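Local coordinates for flavodoxin (Methanosarcina acetivorans C2A, PDB 5WID), which binds flavin mononucleotide and, as expected for a flavodoxin, probably serves as a small electron-transfer protein, at residues A48-G54 / K82-F87; I25-V30 / A138-K142; M70-V75 / K103-M109; L8-T14 / G54-F58. Residue numbers count along the deposited sequence, not the author numbering.

Contact 1 (A48-G54 / K82-F87)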
loop_
_atom_site.group_PDB
_atom_site.type_symbol
_atom_site.label_atom_id
_atom_site.label_comp_id
_atom_site.label_asym_id
_atom_site.label_seq_id
_atom_site.Cartn_x
_atom_site.Cartn_y
_atom_site.Cartn_z
ATOM N N ALA A 48 10.564 2.042 8.012
ATOM C CA ALA A 48 9.170 2.457 8.162
ATOM C C ALA A 48 8.446 1.686 9.262
ATOM O O ALA A 48 8.652 0.481 9.434
ATOM C CB ALA A 48 8.432 2.273 6.836
ATOM N N GLU A 49 7.578 2.393 10.004
ATOM C CA GLU A 49 6.684 1.751 10.967
ATOM C C GLU A 49 5.447 1.161 10.297
ATOM O O GLU A 49 4.845 0.225 10.838
ATOM C CB GLU A 49 6.231 2.749 12.041
ATOM C CG GLU A 49 7.153 2.832 13.261
ATOM C CD GLU A 49 8.367 3.681 12.989
ATOM O OE1 GLU A 49 8.309 4.531 12.070
ATOM O OE2 GLU A 49 9.383 3.510 13.691
ATOM N N ALA A 50 5.051 1.690 9.137
ATOM C CA ALA A 50 3.883 1.211 8.409
ATOM C C ALA A 50 4.234 1.149 6.932
ATOM O O ALA A 50 4.893 2.051 6.406
ATOM C CB ALA A 50 2.660 2.126 8.612
ATOM N N ILE A 51 3.795 0.082 6.271
ATOM C CA ILE A 51 4.065 -0.131 4.854
ATOM C C ILE A 51 2.742 -0.446 4.177
ATOM O O ILE A 51 2.127 -1.482 4.469
ATOM C CB ILE A 51 5.071 -1.271 4.619
ATOM C CG1 ILE A 51 6.399 -0.957 5.313
ATOM C CG2 ILE A 51 5.272 -1.500 3.113
ATOM C CD1 ILE A 51 7.347 -2.174 5.436
ATOM N N ALA A 52 2.310 0.434 3.271
ATOM C CA ALA A 52 1.129 0.203 2.447
ATOM C C ALA A 52 1.602 -0.209 1.059
ATOM O O ALA A 52 2.548 0.380 0.526
ATOM C CB ALA A 52 0.255 1.465 2.367
ATOM N N VAL A 53 0.988 -1.251 0.497
ATOM C CA VAL A 53 1.417 -1.786 -0.795
ATOM C C VAL A 53 0.213 -1.861 -1.725
ATOM O O VAL A 53 -0.834 -2.393 -1.339
ATOM C CB VAL A 53 2.071 -3.170 -0.648
ATOM C CG1 VAL A 53 2.435 -3.749 -2.018
ATOM C CG2 VAL A 53 3.337 -3.078 0.234
ATOM N N GLY A 54 0.372 -1.347 -2.943
ATOM C CA GLY A 54 -0.713 -1.327 -3.905
ATOM C C GLY A 54 -0.296 -1.834 -5.271
ATOM O O GLY A 54 0.828 -1.624 -5.721
ATOM N N LYS A 82 4.836 -5.164 11.972
ATOM C CA LYS A 82 4.610 -3.821 11.468
ATOM C C LYS A 82 3.178 -3.661 10.968
ATOM O O LYS A 82 2.490 -4.632 10.644
ATOM C CB LYS A 82 5.572 -3.490 10.325
ATOM C CG LYS A 82 7.011 -3.352 10.769
ATOM C CD LYS A 82 7.846 -2.769 9.632
ATOM C CE LYS A 82 9.283 -2.554 10.069
ATOM N NZ LYS A 82 10.062 -1.866 8.995
ATOM N N ILE A 83 2.750 -2.401 10.907
ATOM C CA ILE A 83 1.451 -2.054 10.348
ATOM C C ILE A 83 1.516 -2.205 8.837
ATOM O O ILE A 83 2.411 -1.657 8.184
ATOM C CB ILE A 83 1.076 -0.617 10.729
ATOM C CG1 ILE A 83 0.979 -0.463 12.252
ATOM C CG2 ILE A 83 -0.204 -0.191 10.003
ATOM C CD1 ILE A 83 1.261 0.964 12.721
ATOM N N GLY A 84 0.580 -2.958 8.274
ATOM C CA GLY A 84 0.475 -3.044 6.829
ATOM C C GLY A 84 -0.856 -2.534 6.311
ATOM O O GLY A 84 -1.832 -2.460 7.065
ATOM N N ALA A 85 -0.905 -2.172 5.028
ATOM C CA ALA A 85 -2.153 -1.810 4.365
ATOM C C ALA A 85 -2.046 -2.227 2.906
ATOM O O ALA A 85 -0.957 -2.234 2.330
ATOM C CB ALA A 85 -2.455 -0.307 4.481
ATOM N N ALA A 86 -3.184 -2.566 2.302
ATOM C CA ALA A 86 -3.200 -3.104 0.948
ATOM C C ALA A 86 -4.238 -2.359 0.121
ATOM O O ALA A 86 -5.331 -2.070 0.620
ATOM C CB ALA A 86 -3.515 -4.619 0.968
ATOM N N PHE A 87 -3.910 -2.065 -1.145
ATOM C CA PHE A 87 -4.828 -1.298 -1.980
ATOM C C PHE A 87 -4.557 -1.561 -3.457
ATOM O O PHE A 87 -3.567 -2.195 -3.828
ATOM C CB PHE A 87 -4.745 0.213 -1.687
ATOM C CG PHE A 87 -3.416 0.845 -2.062
ATOM C CD1 PHE A 87 -2.330 0.743 -1.213
ATOM C CD2 PHE A 87 -3.283 1.577 -3.240
ATOM C CE1 PHE A 87 -1.095 1.324 -1.535
ATOM C CE2 PHE A 87 -2.068 2.172 -3.581
ATOM C CZ PHE A 87 -0.968 2.047 -2.730
#
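Two parallel strands pair here in the buried centre of the flavodoxin sheet, 50-54 beside 83-87. Their axes approach to 4.6 Å at 16°, in register from A50 with I83 to G54 with F87. In the parallel ladder, I51 N gives to I83 O (2.9 Å), A85 N to I51 O (3.2 Å), V53 N to A85 O (2.8 Å) and F87 N to V53 O (3.1 Å). At the N-terminal end of the pair the I83 N to E49 O bond is weak at 3.4 Å, but K82 NZ reaches A48 O at 2.8 Å, tying it to the turn after helix 42-47. G54 makes room for F87: its CA lies 3.5 Å from the F87 ring centroid, over the face, a CH-pi contact where a CB would clash. On the face of A50, A52, I83, A85 and F87, helix 124-143 meets A50, I83 and A85, and helix 13-27 meets F87; V53 and A86 on the other meet helix 96-106, while strand 2-8 bonds to the far edge of 50-54.

Contact 2 (I25-V30 / A138-K142); sequences IESKNV and AEKVK
The end of helix 13-27 and the turn after it pack against the last turns of the C-terminal helix 124-143. K28 (phi/psi -106/16) and N29 (61/39, left-handed) turn the chain into extended V30, with K28 N bonded to I25 O (3.1 Å). A138-K142 is regular helix, with the CA atoms of I25 and A138 5.1 Å apart. Small A138 allows this approach: its CB touches K28 CB (3.5 Å) and V30 CG2 (3.8 Å). V30, chi1 t, also sets CG2 3.7 Å from K142 CG and CG1 4.3 Å from V141 CG1 (V141 chi1 t). K142, m-t-m-t, reaches across the gap so that NZ donates to K28 O at 2.9 Å, with a long salt bridge to E139 OE2 (3.6 Å). K28, m-m with chi3 near -91°, brings CE to 3.1 Å from E139 OE2 (E139 m-m), although its NZ stays 4.2 Å away. Helix end and turn thus meet a helix on the same face of the sheet: I25 rests on strand 2-8 and V141 on I83 of strand 83-90.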
loop_
_atom_site.group_PDB
_atom_site.type_symbol
_atom_site.label_atom_id
_atom_site.label_comp_id
_atom_site.label_asym_id
_atom_site.label_seq_id
_atom_site.Cartn_x
_atom_site.Cartn_y
_atom_site.Cartn_z
ATOM N N ILE A 25 -1.770 10.521 5.158
ATOM C CA ILE A 25 -0.751 10.314 6.188
ATOM C C ILE A 25 -0.083 11.640 6.537
ATOM O O ILE A 25 0.086 11.980 7.718
ATOM C CB ILE A 25 0.282 9.264 5.734
ATOM C CG1 ILE A 25 -0.369 7.892 5.554
ATOM C CG2 ILE A 25 1.443 9.150 6.742
ATOM C CD1 ILE A 25 0.511 6.907 4.804
ATOM N N GLU A 26 0.292 12.418 5.513
ATOM C CA GLU A 26 0.883 13.744 5.747
ATOM C C GLU A 26 -0.019 14.617 6.606
ATOM O O GLU A 26 0.464 15.381 7.454
ATOM C CB GLU A 26 1.133 14.471 4.421
ATOM C CG GLU A 26 2.335 14.023 3.635
ATOM C CD GLU A 26 2.355 14.592 2.219
ATOM O OE1 GLU A 26 1.431 15.356 1.852
ATOM O OE2 GLU A 26 3.295 14.263 1.467
ATOM N N SER A 27 -1.331 14.559 6.361
ATOM C CA SER A 27 -2.268 15.449 7.036
ATOM C C SER A 27 -2.273 15.253 8.546
ATOM O O SER A 27 -2.749 16.135 9.273
ATOM C CB SER A 27 -3.682 15.263 6.473
ATOM O OG SER A 27 -4.319 14.106 6.997
ATOM N N LYS A 28 -1.754 14.126 9.034
ATOM C CA LYS A 28 -1.677 13.855 10.463
ATOM C C LYS A 28 -0.255 13.984 10.994
ATOM O O LYS A 28 0.047 13.477 12.078
ATOM C CB LYS A 28 -2.244 12.469 10.770
ATOM C CG LYS A 28 -3.693 12.278 10.341
ATOM C CD LYS A 28 -4.543 13.483 10.682
ATOM C CE LYS A 28 -5.164 13.342 12.045
ATOM N NZ LYS A 28 -6.247 14.338 12.265
ATOM N N ASN A 29 0.630 14.624 10.226
ATOM C CA ASN A 29 2.005 14.910 10.643
ATOM C C ASN A 29 2.809 13.643 10.932
ATOM O O ASN A 29 3.620 13.590 11.859
ATOM C CB ASN A 29 2.022 15.852 11.845
ATOM C CG ASN A 29 1.894 17.293 11.430
ATOM O OD1 ASN A 29 0.803 17.862 11.457
ATOM N ND2 ASN A 29 3.007 17.887 11.012
ATOM N N VAL A 30 2.602 12.616 10.118
ATOM C CA VAL A 30 3.473 11.451 10.080
ATOM C C VAL A 30 4.278 11.539 8.792
ATOM O O VAL A 30 3.717 11.836 7.732
ATOM C CB VAL A 30 2.665 10.143 10.162
ATOM C CG1 VAL A 30 3.527 8.943 9.833
ATOM C CG2 VAL A 30 2.046 10.005 11.553
ATOM N N ALA A 138 -1.828 6.786 9.647
ATOM C CA ALA A 138 -1.092 7.704 10.511
ATOM C C ALA A 138 -1.533 7.570 11.965
ATOM O O ALA A 138 -0.698 7.567 12.878
ATOM C CB ALA A 138 -1.277 9.141 10.018
ATOM N N GLU A 139 -2.839 7.444 12.204
ATOM C CA GLU A 139 -3.317 7.332 13.581
ATOM C C GLU A 139 -2.850 6.035 14.222
ATOM O O GLU A 139 -2.518 6.006 15.415
ATOM C CB GLU A 139 -4.840 7.438 13.610
ATOM C CG GLU A 139 -5.348 8.857 13.351
ATOM C CD GLU A 139 -4.772 9.861 14.340
ATOM O OE1 GLU A 139 -4.640 9.520 15.537
ATOM O OE2 GLU A 139 -4.434 10.985 13.923
ATOM N N LYS A 140 -2.812 4.955 13.442
ATOM C CA LYS A 140 -2.295 3.685 13.944
ATOM C C LYS A 140 -0.817 3.796 14.293
ATOM O O LYS A 140 -0.379 3.301 15.341
ATOM C CB LYS A 140 -2.528 2.589 12.900
ATOM C CG LYS A 140 -2.287 1.175 13.395
ATOM C CD LYS A 140 -3.352 0.737 14.381
ATOM C CE LYS A 140 -4.636 0.351 13.663
ATOM N NZ LYS A 140 -5.642 -0.217 14.607
ATOM N N VAL A 141 -0.036 4.447 13.425
ATOM C CA VAL A 141 1.386 4.656 13.693
ATOM C C VAL A 141 1.574 5.426 14.993
ATOM O O VAL A 141 2.373 5.043 15.857
ATOM C CB VAL A 141 2.051 5.383 12.509
ATOM C CG1 VAL A 141 3.427 5.920 12.901
ATOM C CG2 VAL A 141 2.170 4.449 11.321
ATOM N N LYS A 142 0.836 6.525 15.151
ATOM C CA LYS A 142 1.015 7.368 16.328
ATOM C C LYS A 142 0.526 6.681 17.591
ATOM O O LYS A 142 1.049 6.945 18.680
ATOM C CB LYS A 142 0.299 8.705 16.125
ATOM C CG LYS A 142 0.900 9.528 14.987
ATOM C CD LYS A 142 0.502 10.986 15.058
ATOM C CE LYS A 142 -0.962 11.180 14.714
ATOM N NZ LYS A 142 -1.287 12.624 14.535
#

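Contact 3 (M70-V75 / K103-M109); sequences MDETLV and KMREMGM
Neighbouring helices 64-76 and 96-106 pack on one face of the sheet in the alpha/beta/alpha flavodoxin fold, through methionines and one salt bridge. Segment 70-75 is helical with a wider pi-type turn at 70-74, its V75 N to M70 O bond weak at 3.3 Å; helix 103-106 ends in a Schellman motif, G108 at phi/psi 91/8 and M109 N bonded to M104 O (3.0 Å). CA atoms of M70 and K103 are 7.7 Å apart, those of V75 and M107 6.7 Å. In the apolar packing, M107 (chi1 -113°, chi2 t, chi3 -107°) puts SD 3.7 Å from L74 CG (L74 t-p) and CE 3.6 Å from V75 CG2. M70 (m-t-p) places CE 3.9 Å from M104 CG and CB 3.8 Å from K103 CD. The salt bridge joins K103 NZ (chi1 -99°, then t, t, m) to D71 OD1 (chi1 m) at 2.8 Å; a water bonds D71 OD2 (2.7 Å) and, weakly, K103 NZ (3.3 Å). L74 and M104 face the sheet, on I51 and V53 of strand 50-58, and M109, just past the helix, also meets I51.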
loop_
_atom_site.group_PDB
_atom_site.type_symbol
_atom_site.label_atom_id
_atom_site.label_comp_id
_atom_site.label_asym_id
_atom_site.label_seq_id
_atom_site.Cartn_x
_atom_site.Cartn_y
_atom_site.Cartn_z
ATOM N N MET A 70 7.267 -8.283 -3.331
ATOM C CA MET A 70 6.744 -8.722 -2.040
ATOM C C MET A 70 7.459 -9.967 -1.532
ATOM O O MET A 70 7.811 -10.052 -0.346
ATOM C CB MET A 70 5.248 -8.987 -2.154
ATOM C CG MET A 70 4.465 -7.706 -2.438
ATOM S SD MET A 70 2.731 -7.933 -2.065
ATOM C CE MET A 70 2.755 -7.941 -0.254
ATOM N N ASP A 71 7.666 -10.955 -2.410
ATOM C CA ASP A 71 8.219 -12.233 -1.973
ATOM C C ASP A 71 9.699 -12.131 -1.639
ATOM O O ASP A 71 10.209 -12.920 -0.837
ATOM C CB ASP A 71 8.023 -13.291 -3.058
ATOM C CG ASP A 71 6.583 -13.731 -3.193
ATOM O OD1 ASP A 71 5.767 -13.450 -2.292
ATOM O OD2 ASP A 71 6.266 -14.361 -4.217
ATOM N N GLU A 72 10.411 -11.206 -2.279
ATOM C CA GLU A 72 11.845 -11.060 -2.075
ATOM C C GLU A 72 12.164 -9.853 -1.202
ATOM O O GLU A 72 12.647 -10.008 -0.076
ATOM C CB GLU A 72 12.549 -10.972 -3.436
ATOM C CG GLU A 72 12.399 -12.253 -4.241
ATOM C CD GLU A 72 12.903 -12.125 -5.660
ATOM O OE1 GLU A 72 13.653 -11.169 -5.950
ATOM O OE2 GLU A 72 12.540 -12.988 -6.488
ATOM N N THR A 73 11.848 -8.650 -1.680
ATOM C CA THR A 73 12.303 -7.438 -1.002
ATOM C C THR A 73 11.539 -7.190 0.293
ATOM O O THR A 73 12.146 -6.895 1.328
ATOM C CB THR A 73 12.178 -6.234 -1.934
ATOM O OG1 THR A 73 12.893 -6.507 -3.143
ATOM C CG2 THR A 73 12.783 -4.998 -1.289
ATOM N N LEU A 74 10.204 -7.251 0.253
ATOM C CA LEU A 74 9.439 -6.972 1.470
ATOM C C LEU A 74 9.727 -8.004 2.557
ATOM O O LEU A 74 9.892 -7.652 3.733
ATOM C CB LEU A 74 7.940 -6.916 1.157
ATOM C CG LEU A 74 7.035 -6.516 2.329
ATOM C CD1 LEU A 74 7.419 -5.123 2.869
ATOM C CD2 LEU A 74 5.552 -6.540 1.920
ATOM N N VAL A 75 9.801 -9.287 2.188
ATOM C CA VAL A 75 10.159 -10.313 3.168
ATOM C C VAL A 75 11.531 -10.023 3.766
ATOM O O VAL A 75 11.733 -10.169 4.977
ATOM C CB VAL A 75 10.102 -11.715 2.531
ATOM C CG1 VAL A 75 10.667 -12.755 3.490
ATOM C CG2 VAL A 75 8.673 -12.073 2.165
ATOM N N LYS A 103 -0.594 -11.960 1.635
ATOM C CA LYS A 103 0.860 -12.079 1.715
ATOM C C LYS A 103 1.408 -11.354 2.933
ATOM O O LYS A 103 2.268 -11.887 3.642
ATOM C CB LYS A 103 1.503 -11.501 0.461
ATOM C CG LYS A 103 1.900 -12.498 -0.583
ATOM C CD LYS A 103 2.787 -11.819 -1.624
ATOM C CE LYS A 103 2.654 -12.525 -2.953
ATOM N NZ LYS A 103 3.079 -13.925 -2.811
ATOM N N MET A 104 0.927 -10.130 3.185
ATOM C CA MET A 104 1.404 -9.376 4.341
ATOM C C MET A 104 1.119 -10.112 5.644
ATOM O O MET A 104 1.974 -10.156 6.539
ATOM C CB MET A 104 0.762 -7.994 4.372
ATOM C CG MET A 104 1.214 -7.103 3.240
ATOM S SD MET A 104 0.339 -5.528 3.360
ATOM C CE MET A 104 1.627 -4.416 2.853
ATOM N N ARG A 105 -0.084 -10.677 5.782
ATOM C CA ARG A 105 -0.413 -11.409 7.001
ATOM C C ARG A 105 0.490 -12.626 7.170
ATOM O O ARG A 105 0.948 -12.919 8.281
ATOM C CB ARG A 105 -1.893 -11.815 6.987
ATOM C CG ARG A 105 -2.841 -10.640 7.144
ATOM C CD ARG A 105 -4.288 -11.072 7.362
ATOM N NE ARG A 105 -5.197 -9.936 7.230
ATOM C CZ ARG A 105 -5.928 -9.693 6.144
ATOM N NH1 ARG A 105 -5.872 -10.525 5.112
ATOM N NH2 ARG A 105 -6.728 -8.637 6.094
ATOM N N GLU A 106 0.774 -13.333 6.073
ATOM C CA GLU A 106 1.650 -14.498 6.130
ATOM C C GLU A 106 3.051 -14.121 6.588
ATOM O O GLU A 106 3.755 -14.947 7.181
ATOM C CB GLU A 106 1.718 -15.171 4.759
ATOM C CG GLU A 106 0.612 -16.172 4.492
ATOM C CD GLU A 106 0.496 -16.528 3.016
ATOM O OE1 GLU A 106 -0.365 -17.367 2.674
ATOM O OE2 GLU A 106 1.263 -15.968 2.200
ATOM N N MET A 107 3.467 -12.891 6.301
ATOM C CA MET A 107 4.750 -12.307 6.671
ATOM C C MET A 107 4.815 -11.829 8.111
ATOM O O MET A 107 5.869 -11.334 8.529
ATOM C CB MET A 107 5.027 -11.101 5.779
ATOM C CG MET A 107 6.153 -11.236 4.855
ATOM S SD MET A 107 6.082 -9.737 3.871
ATOM C CE MET A 107 5.466 -10.431 2.345
ATOM N N GLY A 108 3.720 -11.897 8.859
ATOM C CA GLY A 108 3.708 -11.397 10.219
ATOM C C GLY A 108 3.289 -9.952 10.383
ATOM O O GLY A 108 3.392 -9.419 11.496
ATOM N N MET A 109 2.820 -9.298 9.324
ATOM C CA MET A 109 2.325 -7.936 9.467
ATOM C C MET A 109 0.891 -7.943 9.979
ATOM O O MET A 109 0.140 -8.902 9.770
ATOM C CB MET A 109 2.383 -7.189 8.129
ATOM C CG MET A 109 3.773 -7.113 7.526
ATOM S SD MET A 109 3.832 -6.135 6.014
ATOM C CE MET A 109 3.735 -4.470 6.681
HETATM O O HOH W 1 4.405 -16.216 -4.788
#

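Contact 4 (L8-T14 / G54-F58). With FMN (flavin mononucleotide), chain D.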
loop_
_atom_site.group_PDB
_atom_site.type_symbol
_atom_site.label_atom_id
_atom_site.label_comp_id
_atom_site.label_asym_id
_atom_site.label_seq_id
_atom_site.Cartn_x
_atom_site.Cartn_y
_atom_site.Cartn_z
ATOM N N LEU A 8 2.616 -0.385 -7.599
ATOM C CA LEU A 8 2.805 -0.680 -9.013
ATOM C C LEU A 8 1.589 -0.147 -9.751
ATOM O O LEU A 8 0.453 -0.410 -9.340
ATOM C CB LEU A 8 2.946 -2.186 -9.271
ATOM C CG LEU A 8 3.271 -2.586 -10.718
ATOM C CD1 LEU A 8 4.114 -3.873 -10.760
ATOM C CD2 LEU A 8 1.983 -2.777 -11.535
ATOM N N SER A 9 1.816 0.553 -10.866
ATOM C CA SER A 9 0.701 1.090 -11.633
ATOM C C SER A 9 1.056 1.077 -13.109
ATOM O O SER A 9 2.164 1.481 -13.467
ATOM C CB SER A 9 0.375 2.520 -11.165
ATOM O OG SER A 9 -0.796 3.012 -11.798
ATOM N N THR A 10 0.119 0.630 -13.955
ATOM C CA THR A 10 0.359 0.554 -15.398
ATOM C C THR A 10 -0.200 1.741 -16.171
ATOM O O THR A 10 0.315 2.068 -17.248
ATOM C CB THR A 10 -0.237 -0.739 -15.992
ATOM O OG1 THR A 10 -1.669 -0.701 -15.941
ATOM C CG2 THR A 10 0.267 -1.976 -15.228
ATOM N N SER A 11 -1.237 2.396 -15.659
ATOM C CA SER A 11 -1.839 3.528 -16.344
ATOM C C SER A 11 -2.074 4.712 -15.421
ATOM O O SER A 11 -2.646 5.712 -15.864
ATOM C CB SER A 11 -3.173 3.119 -17.004
ATOM O OG SER A 11 -4.262 3.077 -16.069
ATOM N N GLY A 12 -1.677 4.621 -14.150
ATOM C CA GLY A 12 -1.777 5.735 -13.226
ATOM C C GLY A 12 -2.846 5.611 -12.156
ATOM O O GLY A 12 -2.862 6.433 -11.230
ATOM N N ASN A 13 -3.725 4.614 -12.221
ATOM C CA ASN A 13 -4.857 4.607 -11.295
ATOM C C ASN A 13 -4.419 4.238 -9.879
ATOM O O ASN A 13 -4.765 4.929 -8.913
ATOM C CB ASN A 13 -5.945 3.659 -11.807
ATOM C CG ASN A 13 -6.608 4.178 -13.083
ATOM O OD1 ASN A 13 -6.644 5.400 -13.339
ATOM N ND2 ASN A 13 -7.125 3.258 -13.898
ATOM N N THR A 14 -3.655 3.151 -9.733
ATOM C CA THR A 14 -3.120 2.804 -8.416
ATOM C C THR A 14 -2.140 3.858 -7.922
ATOM O O THR A 14 -2.061 4.120 -6.715
ATOM C CB THR A 14 -2.468 1.416 -8.474
ATOM O OG1 THR A 14 -3.447 0.485 -8.967
ATOM C CG2 THR A 14 -1.957 0.944 -7.096
ATOM N N GLY A 54 0.372 -1.347 -2.943
ATOM C CA GLY A 54 -0.713 -1.327 -3.905
ATOM C C GLY A 54 -0.296 -1.834 -5.271
ATOM O O GLY A 54 0.828 -1.624 -5.721
ATOM N N SER A 55 -1.235 -2.511 -5.930
ATOM C CA SER A 55 -1.039 -2.963 -7.300
ATOM C C SER A 55 -2.384 -3.034 -7.995
ATOM O O SER A 55 -3.399 -3.358 -7.371
ATOM C CB SER A 55 -0.372 -4.347 -7.367
ATOM O OG SER A 55 -0.256 -4.792 -8.710
ATOM N N SER A 56 -2.376 -2.803 -9.304
ATOM C CA SER A 56 -3.567 -3.127 -10.062
ATOM C C SER A 56 -3.661 -4.642 -10.241
ATOM O O SER A 56 -2.750 -5.396 -9.879
ATOM C CB SER A 56 -3.566 -2.401 -11.412
ATOM O OG SER A 56 -2.313 -2.566 -12.069
ATOM N N THR A 57 -4.803 -5.093 -10.758
ATOM C CA THR A 57 -5.065 -6.506 -11.001
ATOM C C THR A 57 -4.957 -6.751 -12.500
ATOM O O THR A 57 -5.671 -6.120 -13.284
ATOM C CB THR A 57 -6.456 -6.913 -10.501
ATOM O OG1 THR A 57 -6.578 -6.682 -9.089
ATOM C CG2 THR A 57 -6.733 -8.392 -10.811
ATOM N N PHE A 58 -4.053 -7.641 -12.899
ATOM C CA PHE A 58 -3.957 -8.103 -14.282
ATOM C C PHE A 58 -4.118 -9.612 -14.278
ATOM O O PHE A 58 -3.360 -10.308 -13.597
ATOM C CB PHE A 58 -2.610 -7.735 -14.914
ATOM C CG PHE A 58 -2.597 -6.407 -15.615
ATOM C CD1 PHE A 58 -3.024 -5.250 -14.974
ATOM C CD2 PHE A 58 -2.131 -6.312 -16.915
ATOM C CE1 PHE A 58 -2.990 -4.020 -15.633
ATOM C CE2 PHE A 58 -2.093 -5.094 -17.577
ATOM C CZ PHE A 58 -2.516 -3.945 -16.941
HETATM N N1 FMN D . -8.940 -5.983 -13.759
HETATM C C2 FMN D . -9.425 -6.988 -12.957
HETATM O O2 FMN D . -10.164 -6.707 -12.008
HETATM N N3 FMN D . -9.088 -8.307 -13.210
HETATM C C4 FMN D . -8.257 -8.638 -14.248
HETATM O O4 FMN D . -7.974 -9.832 -14.429
HETATM C C4A FMN D . -7.773 -7.618 -15.072
HETATM N N5 FMN D . -6.951 -7.906 -16.141
HETATM C C5A FMN D . -6.481 -6.888 -16.949
HETATM C C6 FMN D . -5.659 -7.210 -18.028
HETATM C C7 FMN D . -5.175 -6.202 -18.847
HETATM C C7M FMN D . -4.285 -6.574 -20.005
HETATM C C8 FMN D . -5.521 -4.875 -18.606
HETATM C C8M FMN D . -5.006 -3.776 -19.494
HETATM C C9 FMN D . -6.350 -4.549 -17.526
HETATM C C9A FMN D . -6.828 -5.562 -16.702
HETATM N N10 FMN D . -7.646 -5.263 -15.624
HETATM C C10 FMN D . -8.122 -6.286 -14.823
HETATM C "C1'" FMN D . -8.055 -3.854 -15.343
HETATM C "C2'" FMN D . -7.022 -3.044 -14.560
HETATM O "O2'" FMN D . -6.762 -3.586 -13.276
HETATM C "C3'" FMN D . -7.604 -1.643 -14.406
HETATM O "O3'" FMN D . -7.632 -1.020 -15.679
HETATM C "C4'" FMN D . -6.859 -0.760 -13.401
HETATM O "O4'" FMN D . -7.600 0.437 -13.262
HETATM C "C5'" FMN D . -5.421 -0.439 -13.816
HETATM O "O5'" FMN D . -4.833 0.296 -12.754
HETATM P P FMN D . -3.342 0.876 -12.896
HETATM O O1P FMN D . -2.895 1.251 -11.505
HETATM O O2P FMN D . -2.457 -0.221 -13.454
HETATM O O3P FMN D . -3.384 2.071 -13.807
#
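The phosphate-binding loop after strand 2-8 meets the end of strand 50-58 around the FMN phosphate, the flavodoxin site. L8 N donates to G54 O at 2.9 Å. S9 then turns its OG to FMN O1P (2.8 Å) while accepting from G12 N (3.0 Å), an ST motif that holds the loop curled. T10 gives both N (2.8 Å) and OG1 (2.7 Å) to FMN O2P. S11 treats FMN O3P likewise, through N (2.9 Å) and OG (2.6 Å). G12, at the N-cap position with phi 108°, takes a conformation suited to glycine. N13 opens helix 13-27: its N binds FMN O3P (3.0 Å), its ND2 the ribityl O4' of FMN (2.9 Å). T14, in the helix's first turn, donates N and OG1, each at 2.7 Å, to FMN O1P, and packs CG2 on G54 C (3.7 Å). From the other segment S56 OG donates to FMN O2P (2.7 Å), and one face of the F58 ring lies over the flavin, with F58 CE2 3.5 Å from FMN C7. All these phosphate donors are backbone amides or hydroxyls, so within the two segments the negative charge is met by hydrogen bonds and the helix N-terminus, without a cationic side chain.

Contact 1 is the hub of the set. On one face of its strands it meets contact 2, with A50 CB 3.6 Å from V141 CG2; on the other it meets contact 3, with V53 CG2 3.4 Å from M104 CE. Contacts 2 and 3 do not touch, their nearest atoms being about 10 Å apart, which fits an alpha/beta/alpha sandwich with the sheet between them. Contacts 1 and 4 share G54: as strand 50-58 leaves contact 1 it enters the FMN site, and the F87 side chain, about 8 Å from FMN, has CE2 3.7 Å from T14 O. Helix 13-27 spans from contact 4 to contact 2, whose centres lie 24 Å apart on opposite sides of the chain's centre.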